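Local coordinates for colicin-B (Escherichia coli, PDB 1RH1), which kills Escherichia coli and closely related bacteria by forming a channel in the cytoplasmic membrane that depolarises it and dissipates cellular energy, at residues D368-I373 with P442-V447; E433-G438 with V487-A492; V459-F464 with A495-K500; L466-A471 with G491-F496. All blocks are in the same frame, centred on the assembly; numbering follows the deposited sequence.

Contact 1 of 4, residues D368-I373 with P442-V447; sequences DAMSSI and PLMLEV
The carbonyl O of D368, one residue ahead of the A369-M370-I373 surface that meets M444, is gripped by two donors. S371 OG reaches it at 2.7 Å and S372 N at 3.2 Å, both from the same face of the carbonyl plane. S371 OG, with chi1 at 62°, turns back along its own helix to reach D368 O, tilted 33° from that plane. The setting is the all-helical pore-forming domain of a colicin: helices 366-376 and 441-452 pack roughly antiparallel, their local directions 152° apart and their axes approaching to 10.5 Å. No hydrogen bond crosses between them. The contact belongs to one side chain of the second helix, M444, which is met by three residues of the first. Its CG stands anti to the carbonyl carbon, and further bends at chi2 and chi3 hook the chain so that different atoms serve different partners. At the root, M370 comes in obliquely and sets its own sulfur against M444, SD lying 3.6 Å from M444 CG and nearly as close to M444 CB. At the tip, the M444 methyl lies against I373, with A369 a looser neighbour. F496 packs on M444, which is buried, and A495 lies against A369 and I373; M370 remains partly exposed. Beside this surface, S372 OG is hydrogen-bonded to D499 OD1. The tightest carbon contact is M444 CE on I373 CG2, at 3.5 Å, with A369 CB farther off at 4.4 Å from the same CE.

Contact 2 of 4, residues E433-G438 with V487-A492; sequences EGYQTG and VVIAGA
Two residues ahead of Y435, whose ring reaches across to V488, E433 brings the chain to G434, where phi turns positive (105°). In that conformation the amide of G434 points to a side chain farther on: its N lies 3.2 Å from T437 OG1 in a bent hydrogen bond, 141° at the hydrogen. Y435 follows and makes the whole contact. Its CG lies anti to the carbonyl carbon (chi1 -76°), and although the CB sets off to one side, the ring carries its end over a gap of 9.7 Å between the CA atoms of Y435 and V488. V488 CG1 lies beside the phenol oxygen, obliquely to the ring, the two side chains arriving from opposite directions: Y435 OH is 3.6 Å from V488 CG1 and 4.0 Å from V488 CB. I489 CG2 is a looser neighbour of the same oxygen. W440 packs edge-to-face with the Y435 ring, and I392, V393, F484 and V485 also touch this residue, so the phenol is buried among apolar groups. After the helical angles of Q436 and T437, G438 again has positive phi, its N making a weak bond to G434 O. Thus Y435 of helix 420-435 sends its side chain onto helix 479-495, part of a predicted transmembrane segment. Outer helices laid over a buried hydrophobic hairpin in this way are characteristic of the soluble form of colicin pore-forming domains.

Contact 3 of 4, residues V459-F464 with A495-K500; sequences VALSLF and AFIDDK
Segment 459-464 of helix 457-472 comes to 7.7 Å between L461 CA and F496 CA, where the opposing chain has left helix 479-495 and runs as a loop. F464 and F496 form the main feature, a T-shaped pair with the edge of F496 directed at the face of F464. Their centroids are 5.7 Å apart and the planes lie at 80°. With chi1 at -177°, F464 swings its ring away from the backbone N and toward the loop; F464 CE2 and F496 CE1 come to 4.1 Å. L461 divides its two methyls between neighbours: CD2 slides past F496 to lie 4.2 Å from F496 CB, and CD1 stands across the I497 chain, at 4.2 Å from I497 CG1. Farther along, D498 prepares the next helix. D498 OD2 accepts a nearly straight capping bond of 3.0 Å from K500 N, met on its anti side and 33° out of the carboxylate plane. D499 makes a salt bridge to K375. Around the loop, I497 rests on I351 and I355 of helix 342-357 and F496 on E448 of helix 441-452; F464, on its own helix, touches I427 of helix 420-435 and L443 and V447 of helix 441-452.

Contact 4 of 4, residues L466-A471 with G491-F496; sequences LTLGSA and GAIGAF
L468 leans on A492 and I493 from the facing helix, and it can be followed outward atom by atom. L468 CB heads toward helix 479-495 but keeps its distance, 4.8 Å from I493 CD1. CG is placed anti to the carbonyl carbon (chi1 -63°) and serves as the fork. One branch does the touching: L468 CD1 lies 4.2 Å from A492 CB, the methyl of that alanine, and more loosely 4.5 Å from I493 CG1. On the other branch, L468 CD2 stays 6.3 Å from A492 CB and takes no part here. The nearest CA atoms, of L468 and I493, are 8.6 Å apart, a distance spanned by the leucine side chain. I489 of helix 479-495 packs on L468 too, and its end comes over G469. Not one hydrogen bond crosses, as suits the two predicted transmembrane segments that form the hydrophobic hairpin of channel-forming colicins. Around this hairpin, T325 and V328 of helix 291-340 touch L466, I329 of that helix touches I493, F399 packs on T467 and A471, and helix 366-376 covers A495.

All four contacts are buried in the pore-forming domain and none is bridged by a hydrogen bond; of the touching residues, only M370 in contact 1 and I497 in contact 3 are partly exposed. Contacts 3 and 4 both join helix 457-472 to the chain at the end of helix 479-495, their ranges overlapping at A495 and F496, with centres about 7 Å apart. Contact 4 is purely aliphatic, the inside of the hairpin, whereas contact 3 adds an aromatic pair where the hairpin gives way to a loop. Contact 1 joins two outer helices, largely through two methionines; contact 2 lays an outer helix on the hairpin, a tyrosine oxygen against valine. A492, which touches L468 in contact 4, has its O against M444 CE of contact 1.

Contact 1 of 4, residues D368-I373 with P442-V447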
loop_
_atom_site.group_PDB
_atom_site.type_symbol
_atom_site.label_atom_id
_atom_site.label_comp_id
_atom_site.label_asym_id
_atom_site.label_seq_id
_atom_site.Cartn_x
_atom_site.Cartn_y
_atom_site.Cartn_z
ATOM N N ASP A 368 -7.590 -28.920 -21.092
ATOM C CA ASP A 368 -8.916 -28.852 -20.476
ATOM C C ASP A 368 -9.912 -28.062 -21.287
ATOM O O ASP A 368 -11.054 -28.483 -21.409
ATOM C CB ASP A 368 -8.856 -28.211 -19.116
ATOM C CG ASP A 368 -8.227 -29.039 -17.998
ATOM O OD1 ASP A 368 -8.289 -28.604 -16.848
ATOM O OD2 ASP A 368 -7.671 -30.110 -18.246
ATOM N N ALA A 369 -9.496 -26.902 -21.823
ATOM C CA ALA A 369 -10.318 -26.052 -22.698
ATOM C C ALA A 369 -10.659 -26.763 -23.987
ATOM O O ALA A 369 -11.819 -26.789 -24.383
ATOM C CB ALA A 369 -9.622 -24.755 -23.131
ATOM N N MET A 370 -9.669 -27.377 -24.636
ATOM C CA MET A 370 -9.921 -28.117 -25.856
ATOM C C MET A 370 -10.721 -29.369 -25.610
ATOM O O MET A 370 -11.287 -29.897 -26.550
ATOM C CB MET A 370 -8.625 -28.496 -26.535
ATOM C CG MET A 370 -8.027 -27.329 -27.307
ATOM S SD MET A 370 -9.038 -26.745 -28.670
ATOM C CE MET A 370 -9.146 -28.251 -29.574
ATOM N N SER A 371 -10.819 -29.891 -24.400
ATOM C CA SER A 371 -11.738 -30.997 -24.243
ATOM C C SER A 371 -13.159 -30.416 -24.188
ATOM O O SER A 371 -14.114 -31.029 -24.684
ATOM C CB SER A 371 -11.397 -31.791 -22.965
ATOM O OG SER A 371 -11.483 -31.090 -21.726
ATOM N N SER A 372 -13.296 -29.194 -23.641
ATOM C CA SER A 372 -14.592 -28.555 -23.548
ATOM C C SER A 372 -15.100 -28.150 -24.894
ATOM O O SER A 372 -16.200 -28.571 -25.244
ATOM C CB SER A 372 -14.574 -27.314 -22.712
ATOM O OG SER A 372 -14.727 -27.707 -21.369
ATOM N N ILE A 373 -14.333 -27.407 -25.703
ATOM C CA ILE A 373 -14.921 -26.988 -26.965
ATOM C C ILE A 373 -15.099 -28.186 -27.889
ATOM O O ILE A 373 -15.970 -28.105 -28.740
ATOM C CB ILE A 373 -14.084 -25.860 -27.689
ATOM C CG1 ILE A 373 -12.894 -26.401 -28.327
ATOM C CG2 ILE A 373 -13.597 -24.822 -26.724
ATOM C CD1 ILE A 373 -13.210 -26.277 -29.818
ATOM N N PRO A 442 -5.471 -24.030 -33.349
ATOM C CA PRO A 442 -4.760 -22.770 -33.529
ATOM C C PRO A 442 -5.291 -21.572 -32.770
ATOM O O PRO A 442 -4.514 -20.726 -32.333
ATOM C CB PRO A 442 -4.766 -22.572 -35.014
ATOM C CG PRO A 442 -5.849 -23.506 -35.502
ATOM C CD PRO A 442 -5.613 -24.696 -34.623
ATOM N N LEU A 443 -6.610 -21.520 -32.576
ATOM C CA LEU A 443 -7.213 -20.437 -31.825
ATOM C C LEU A 443 -6.944 -20.598 -30.354
ATOM O O LEU A 443 -6.509 -19.626 -29.741
ATOM C CB LEU A 443 -8.729 -20.375 -31.952
ATOM C CG LEU A 443 -9.496 -19.057 -32.033
ATOM C CD1 LEU A 443 -10.802 -19.275 -31.330
ATOM C CD2 LEU A 443 -8.782 -17.903 -31.371
ATOM N N MET A 444 -7.211 -21.776 -29.783
ATOM C CA MET A 444 -7.077 -21.948 -28.346
ATOM C C MET A 444 -5.632 -21.967 -27.903
ATOM O O MET A 444 -5.269 -21.497 -26.834
ATOM C CB MET A 444 -7.789 -23.228 -27.937
ATOM C CG MET A 444 -9.278 -23.191 -28.371
ATOM S SD MET A 444 -10.207 -21.709 -27.913
ATOM C CE MET A 444 -11.090 -22.392 -26.565
ATOM N N LEU A 445 -4.773 -22.388 -28.810
ATOM C CA LEU A 445 -3.345 -22.479 -28.577
ATOM C C LEU A 445 -2.648 -21.127 -28.580
ATOM O O LEU A 445 -1.703 -20.898 -27.841
ATOM C CB LEU A 445 -2.795 -23.417 -29.650
ATOM C CG LEU A 445 -1.454 -24.133 -29.575
ATOM C CD1 LEU A 445 -1.285 -24.859 -28.249
ATOM C CD2 LEU A 445 -1.382 -25.096 -30.769
ATOM N N GLU A 446 -3.101 -20.206 -29.406
ATOM C CA GLU A 446 -2.578 -18.857 -29.473
ATOM C C GLU A 446 -2.868 -18.137 -28.171
ATOM O O GLU A 446 -2.043 -17.333 -27.731
ATOM C CB GLU A 446 -3.240 -18.141 -30.656
ATOM C CG GLU A 446 -2.950 -16.664 -30.931
ATOM C CD GLU A 446 -1.541 -16.283 -31.350
ATOM O OE1 GLU A 446 -1.124 -15.184 -30.981
ATOM O OE2 GLU A 446 -0.870 -17.057 -32.046
ATOM N N VAL A 447 -4.015 -18.442 -27.529
ATOM C CA VAL A 447 -4.418 -17.760 -26.297
ATOM C C VAL A 447 -3.499 -18.216 -25.177
ATOM O O VAL A 447 -3.011 -17.388 -24.402
ATOM C CB VAL A 447 -5.889 -18.076 -25.926
ATOM C CG1 VAL A 447 -6.303 -17.139 -24.815
ATOM C CG2 VAL A 447 -6.831 -17.880 -27.099
#

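Contact 2 of 4, residues E433-G438 with V487-A492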
loop_
_atom_site.group_PDB
_atom_site.type_symbol
_atom_site.label_atom_id
_atom_site.label_comp_id
_atom_site.label_asym_id
_atom_site.label_seq_id
_atom_site.Cartn_x
_atom_site.Cartn_y
_atom_site.Cartn_z
ATOM N N GLU A 433 -9.985 -20.108 -39.763
ATOM C CA GLU A 433 -9.755 -21.558 -39.698
ATOM C C GLU A 433 -10.564 -22.029 -38.502
ATOM O O GLU A 433 -10.647 -21.313 -37.503
ATOM C CB GLU A 433 -8.299 -21.785 -39.483
ATOM C CG GLU A 433 -7.823 -23.197 -39.257
ATOM C CD GLU A 433 -6.295 -23.295 -39.161
ATOM O OE1 GLU A 433 -5.616 -22.323 -38.766
ATOM O OE2 GLU A 433 -5.785 -24.372 -39.500
ATOM N N GLY A 434 -11.200 -23.178 -38.505
ATOM C CA GLY A 434 -12.075 -23.425 -37.377
ATOM C C GLY A 434 -13.446 -23.215 -37.955
ATOM O O GLY A 434 -14.243 -24.150 -37.896
ATOM N N TYR A 435 -13.785 -22.036 -38.520
ATOM C CA TYR A 435 -15.057 -21.943 -39.221
ATOM C C TYR A 435 -14.813 -22.669 -40.530
ATOM O O TYR A 435 -15.632 -23.485 -40.918
ATOM C CB TYR A 435 -15.499 -20.476 -39.477
ATOM C CG TYR A 435 -16.045 -19.758 -38.233
ATOM C CD1 TYR A 435 -17.149 -20.245 -37.515
ATOM C CD2 TYR A 435 -15.410 -18.608 -37.781
ATOM C CE1 TYR A 435 -17.604 -19.598 -36.359
ATOM C CE2 TYR A 435 -15.852 -17.956 -36.635
ATOM C CZ TYR A 435 -16.947 -18.450 -35.924
ATOM O OH TYR A 435 -17.353 -17.774 -34.780
ATOM N N GLN A 436 -13.649 -22.492 -41.158
ATOM C CA GLN A 436 -13.271 -23.145 -42.402
ATOM C C GLN A 436 -12.944 -24.626 -42.278
ATOM O O GLN A 436 -13.367 -25.423 -43.130
ATOM C CB GLN A 436 -12.071 -22.478 -42.977
ATOM C CG GLN A 436 -12.363 -21.116 -43.519
ATOM C CD GLN A 436 -12.643 -21.115 -45.012
ATOM O OE1 GLN A 436 -13.420 -21.900 -45.575
ATOM N NE2 GLN A 436 -11.956 -20.171 -45.656
ATOM N N THR A 437 -12.168 -24.991 -41.232
ATOM C CA THR A 437 -11.750 -26.383 -41.033
ATOM C C THR A 437 -12.327 -27.092 -39.804
ATOM O O THR A 437 -12.282 -28.315 -39.719
ATOM C CB THR A 437 -10.192 -26.465 -40.983
ATOM O OG1 THR A 437 -9.795 -25.770 -39.819
ATOM C CG2 THR A 437 -9.484 -25.825 -42.177
ATOM N N GLY A 438 -12.923 -26.422 -38.827
ATOM C CA GLY A 438 -13.453 -27.105 -37.657
ATOM C C GLY A 438 -12.334 -27.459 -36.688
ATOM O O GLY A 438 -12.509 -28.333 -35.826
ATOM N N VAL A 487 -23.121 -18.839 -29.833
ATOM C CA VAL A 487 -22.821 -20.104 -29.177
ATOM C C VAL A 487 -21.309 -20.378 -29.230
ATOM O O VAL A 487 -20.719 -20.574 -28.176
ATOM C CB VAL A 487 -23.638 -21.191 -29.887
ATOM C CG1 VAL A 487 -23.105 -22.564 -29.585
ATOM C CG2 VAL A 487 -25.050 -21.176 -29.336
ATOM N N VAL A 488 -20.646 -20.371 -30.413
ATOM C CA VAL A 488 -19.206 -20.573 -30.567
ATOM C C VAL A 488 -18.409 -19.692 -29.657
ATOM O O VAL A 488 -17.669 -20.240 -28.852
ATOM C CB VAL A 488 -18.709 -20.294 -31.992
ATOM C CG1 VAL A 488 -17.172 -20.181 -32.101
ATOM C CG2 VAL A 488 -19.169 -21.476 -32.830
ATOM N N ILE A 489 -18.560 -18.373 -29.709
ATOM C CA ILE A 489 -17.732 -17.561 -28.847
ATOM C C ILE A 489 -18.074 -17.701 -27.379
ATOM O O ILE A 489 -17.176 -17.511 -26.565
ATOM C CB ILE A 489 -17.807 -16.085 -29.240
ATOM C CG1 ILE A 489 -19.130 -15.438 -28.931
ATOM C CG2 ILE A 489 -17.500 -16.042 -30.733
ATOM C CD1 ILE A 489 -18.981 -13.905 -28.884
ATOM N N ALA A 490 -19.309 -18.086 -27.005
ATOM C CA ALA A 490 -19.659 -18.259 -25.594
ATOM C C ALA A 490 -19.048 -19.541 -25.057
ATOM O O ALA A 490 -18.486 -19.566 -23.969
ATOM C CB ALA A 490 -21.153 -18.348 -25.401
ATOM N N GLY A 491 -19.115 -20.607 -25.852
ATOM C CA GLY A 491 -18.481 -21.870 -25.548
ATOM C C GLY A 491 -16.975 -21.683 -25.567
ATOM O O GLY A 491 -16.304 -22.352 -24.788
ATOM N N ALA A 492 -16.414 -20.768 -26.380
ATOM C CA ALA A 492 -14.976 -20.544 -26.408
ATOM C C ALA A 492 -14.511 -19.723 -25.213
ATOM O O ALA A 492 -13.628 -20.176 -24.493
ATOM C CB ALA A 492 -14.565 -19.816 -27.671
#

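Contact 3 of 4, residues V459-F464 with A495-K500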
loop_
_atom_site.group_PDB
_atom_site.type_symbol
_atom_site.label_atom_id
_atom_site.label_comp_id
_atom_site.label_asym_id
_atom_site.label_seq_id
_atom_site.Cartn_x
_atom_site.Cartn_y
_atom_site.Cartn_z
ATOM N N VAL A 459 -5.698 -10.513 -18.341
ATOM C CA VAL A 459 -5.502 -9.710 -19.545
ATOM C C VAL A 459 -5.648 -10.607 -20.792
ATOM O O VAL A 459 -6.265 -10.204 -21.783
ATOM C CB VAL A 459 -4.097 -9.060 -19.515
ATOM C CG1 VAL A 459 -3.931 -8.074 -20.626
ATOM C CG2 VAL A 459 -3.916 -8.257 -18.272
ATOM N N ALA A 460 -5.153 -11.850 -20.804
ATOM C CA ALA A 460 -5.316 -12.711 -21.962
ATOM C C ALA A 460 -6.752 -13.148 -22.169
ATOM O O ALA A 460 -7.151 -13.424 -23.300
ATOM C CB ALA A 460 -4.480 -13.950 -21.825
ATOM N N LEU A 461 -7.543 -13.224 -21.097
ATOM C CA LEU A 461 -8.955 -13.548 -21.212
ATOM C C LEU A 461 -9.695 -12.368 -21.829
ATOM O O LEU A 461 -10.560 -12.562 -22.681
ATOM C CB LEU A 461 -9.600 -13.798 -19.873
ATOM C CG LEU A 461 -10.273 -15.132 -19.601
ATOM C CD1 LEU A 461 -11.063 -14.928 -18.339
ATOM C CD2 LEU A 461 -11.200 -15.599 -20.716
ATOM N N SER A 462 -9.362 -11.135 -21.425
ATOM C CA SER A 462 -10.021 -9.957 -21.935
ATOM C C SER A 462 -9.828 -9.790 -23.418
ATOM O O SER A 462 -10.820 -9.888 -24.122
ATOM C CB SER A 462 -9.507 -8.767 -21.223
ATOM O OG SER A 462 -10.064 -8.895 -19.930
ATOM N N LEU A 463 -8.608 -9.609 -23.936
ATOM C CA LEU A 463 -8.310 -9.541 -25.364
ATOM C C LEU A 463 -9.011 -10.604 -26.186
ATOM O O LEU A 463 -9.578 -10.278 -27.214
ATOM C CB LEU A 463 -6.820 -9.667 -25.519
ATOM C CG LEU A 463 -6.127 -9.687 -26.844
ATOM C CD1 LEU A 463 -6.359 -8.427 -27.631
ATOM C CD2 LEU A 463 -4.652 -9.798 -26.559
ATOM N N PHE A 464 -9.066 -11.847 -25.735
ATOM C CA PHE A 464 -9.724 -12.895 -26.466
ATOM C C PHE A 464 -11.214 -12.709 -26.492
ATOM O O PHE A 464 -11.862 -12.864 -27.530
ATOM C CB PHE A 464 -9.417 -14.204 -25.828
ATOM C CG PHE A 464 -10.017 -15.380 -26.566
ATOM C CD1 PHE A 464 -9.539 -15.728 -27.825
ATOM C CD2 PHE A 464 -11.036 -16.111 -25.974
ATOM C CE1 PHE A 464 -10.094 -16.816 -28.480
ATOM C CE2 PHE A 464 -11.583 -17.202 -26.643
ATOM C CZ PHE A 464 -11.111 -17.553 -27.896
ATOM N N ALA A 495 -14.896 -22.111 -22.084
ATOM C CA ALA A 495 -13.868 -23.132 -21.940
ATOM C C ALA A 495 -12.584 -22.738 -21.212
ATOM O O ALA A 495 -11.930 -23.604 -20.653
ATOM C CB ALA A 495 -13.487 -23.641 -23.314
ATOM N N PHE A 496 -12.193 -21.461 -21.204
ATOM C CA PHE A 496 -11.027 -20.980 -20.488
ATOM C C PHE A 496 -11.362 -20.649 -19.051
ATOM O O PHE A 496 -10.476 -20.292 -18.268
ATOM C CB PHE A 496 -10.439 -19.703 -21.153
ATOM C CG PHE A 496 -9.588 -20.015 -22.384
ATOM C CD1 PHE A 496 -10.048 -19.683 -23.657
ATOM C CD2 PHE A 496 -8.368 -20.692 -22.238
ATOM C CE1 PHE A 496 -9.292 -20.038 -24.767
ATOM C CE2 PHE A 496 -7.618 -21.043 -23.358
ATOM C CZ PHE A 496 -8.082 -20.718 -24.621
ATOM N N ILE A 497 -12.646 -20.734 -18.692
ATOM C CA ILE A 497 -13.075 -20.331 -17.361
ATOM C C ILE A 497 -13.644 -21.528 -16.647
ATOM O O ILE A 497 -13.221 -21.884 -15.547
ATOM C CB ILE A 497 -14.166 -19.211 -17.411
ATOM C CG1 ILE A 497 -13.804 -18.050 -18.324
ATOM C CG2 ILE A 497 -14.303 -18.676 -15.995
ATOM C CD1 ILE A 497 -14.811 -16.917 -18.369
ATOM N N ASP A 498 -14.582 -22.176 -17.317
ATOM C CA ASP A 498 -15.249 -23.262 -16.668
ATOM C C ASP A 498 -15.901 -24.199 -17.647
ATOM O O ASP A 498 -16.315 -23.766 -18.716
ATOM C CB ASP A 498 -16.282 -22.670 -15.750
ATOM C CG ASP A 498 -16.546 -23.491 -14.512
ATOM O OD1 ASP A 498 -16.460 -22.902 -13.438
ATOM O OD2 ASP A 498 -16.824 -24.691 -14.610
ATOM N N ASP A 499 -16.026 -25.476 -17.283
ATOM C CA ASP A 499 -16.716 -26.429 -18.132
ATOM C C ASP A 499 -18.214 -26.299 -17.897
ATOM O O ASP A 499 -18.983 -26.730 -18.760
ATOM C CB ASP A 499 -16.248 -27.864 -17.823
ATOM C CG ASP A 499 -16.877 -28.954 -18.692
ATOM O OD1 ASP A 499 -16.563 -29.044 -19.880
ATOM O OD2 ASP A 499 -17.693 -29.715 -18.170
ATOM N N LYS A 500 -18.651 -25.714 -16.760
ATOM C CA LYS A 500 -20.065 -25.451 -16.497
ATOM C C LYS A 500 -20.672 -24.793 -17.727
ATOM O O LYS A 500 -21.555 -25.355 -18.374
ATOM C CB LYS A 500 -20.332 -24.465 -15.340
ATOM C CG LYS A 500 -19.894 -24.798 -13.915
ATOM C CD LYS A 500 -20.266 -26.221 -13.471
ATOM C CE LYS A 500 -19.685 -26.548 -12.085
ATOM N NZ LYS A 500 -19.952 -27.930 -11.715
#

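Contact 4 of 4, residues L466-A471 with G491-F496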
loop_
_atom_site.group_PDB
_atom_site.type_symbol
_atom_site.label_atom_id
_atom_site.label_comp_id
_atom_site.label_asym_id
_atom_site.label_seq_id
_atom_site.Cartn_x
_atom_site.Cartn_y
_atom_site.Cartn_z
ATOM N N LEU A 466 -12.885 -9.817 -25.674
ATOM C CA LEU A 466 -13.136 -8.579 -26.369
ATOM C C LEU A 466 -13.048 -8.747 -27.872
ATOM O O LEU A 466 -14.007 -8.385 -28.541
ATOM C CB LEU A 466 -12.148 -7.539 -25.993
ATOM C CG LEU A 466 -12.322 -6.873 -24.675
ATOM C CD1 LEU A 466 -11.210 -5.868 -24.506
ATOM C CD2 LEU A 466 -13.637 -6.132 -24.622
ATOM N N THR A 467 -11.967 -9.300 -28.451
ATOM C CA THR A 467 -11.855 -9.509 -29.894
ATOM C C THR A 467 -13.032 -10.330 -30.408
ATOM O O THR A 467 -13.587 -9.952 -31.441
ATOM C CB THR A 467 -10.543 -10.252 -30.268
ATOM O OG1 THR A 467 -9.453 -9.478 -29.788
ATOM C CG2 THR A 467 -10.387 -10.433 -31.766
ATOM N N LEU A 468 -13.458 -11.406 -29.714
ATOM C CA LEU A 468 -14.584 -12.194 -30.188
ATOM C C LEU A 468 -15.944 -11.510 -30.071
ATOM O O LEU A 468 -16.727 -11.500 -31.019
ATOM C CB LEU A 468 -14.668 -13.519 -29.442
ATOM C CG LEU A 468 -13.566 -14.534 -29.539
ATOM C CD1 LEU A 468 -14.127 -15.883 -29.151
ATOM C CD2 LEU A 468 -13.047 -14.638 -30.948
ATOM N N GLY A 469 -16.228 -10.909 -28.910
ATOM C CA GLY A 469 -17.495 -10.276 -28.595
ATOM C C GLY A 469 -17.702 -9.007 -29.378
ATOM O O GLY A 469 -18.687 -8.883 -30.096
ATOM N N SER A 470 -16.760 -8.070 -29.281
ATOM C CA SER A 470 -16.887 -6.822 -30.009
ATOM C C SER A 470 -16.721 -6.938 -31.521
ATOM O O SER A 470 -16.854 -5.972 -32.264
ATOM C CB SER A 470 -15.892 -5.813 -29.425
ATOM O OG SER A 470 -14.555 -6.181 -29.656
ATOM N N ALA A 471 -16.439 -8.131 -32.017
ATOM C CA ALA A 471 -16.445 -8.362 -33.441
ATOM C C ALA A 471 -17.855 -8.817 -33.749
ATOM O O ALA A 471 -18.365 -8.330 -34.747
ATOM C CB ALA A 471 -15.492 -9.468 -33.855
ATOM N N GLY A 491 -19.115 -20.607 -25.852
ATOM C CA GLY A 491 -18.481 -21.870 -25.548
ATOM C C GLY A 491 -16.975 -21.683 -25.567
ATOM O O GLY A 491 -16.304 -22.352 -24.788
ATOM N N ALA A 492 -16.414 -20.768 -26.380
ATOM C CA ALA A 492 -14.976 -20.544 -26.408
ATOM C C ALA A 492 -14.511 -19.723 -25.213
ATOM O O ALA A 492 -13.628 -20.176 -24.493
ATOM C CB ALA A 492 -14.565 -19.816 -27.671
ATOM N N ILE A 493 -15.047 -18.549 -24.904
ATOM C CA ILE A 493 -14.667 -17.851 -23.684
ATOM C C ILE A 493 -14.981 -18.710 -22.459
ATOM O O ILE A 493 -14.275 -18.697 -21.452
ATOM C CB ILE A 493 -15.433 -16.579 -23.624
ATOM C CG1 ILE A 493 -15.022 -15.748 -24.793
ATOM C CG2 ILE A 493 -15.166 -15.854 -22.331
ATOM C CD1 ILE A 493 -16.064 -14.654 -25.016
ATOM N N GLY A 494 -16.045 -19.506 -22.579
ATOM C CA GLY A 494 -16.478 -20.400 -21.514
ATOM C C GLY A 494 -15.406 -21.388 -21.073
ATOM O O GLY A 494 -15.040 -21.435 -19.893
ATOM N N ALA A 495 -14.896 -22.111 -22.084
ATOM C CA ALA A 495 -13.868 -23.132 -21.940
ATOM C C ALA A 495 -12.584 -22.738 -21.212
ATOM O O ALA A 495 -11.930 -23.604 -20.653
ATOM C CB ALA A 495 -13.487 -23.641 -23.314
ATOM N N PHE A 496 -12.193 -21.461 -21.204
ATOM C CA PHE A 496 -11.027 -20.980 -20.488
ATOM C C PHE A 496 -11.362 -20.649 -19.051
ATOM O O PHE A 496 -10.476 -20.292 -18.268
ATOM C CB PHE A 496 -10.439 -19.703 -21.153
ATOM C CG PHE A 496 -9.588 -20.015 -22.384
ATOM C CD1 PHE A 496 -10.048 -19.683 -23.657
ATOM C CD2 PHE A 496 -8.368 -20.692 -22.238
ATOM C CE1 PHE A 496 -9.292 -20.038 -24.767
ATOM C CE2 PHE A 496 -7.618 -21.043 -23.358
ATOM C CZ PHE A 496 -8.082 -20.718 -24.621
#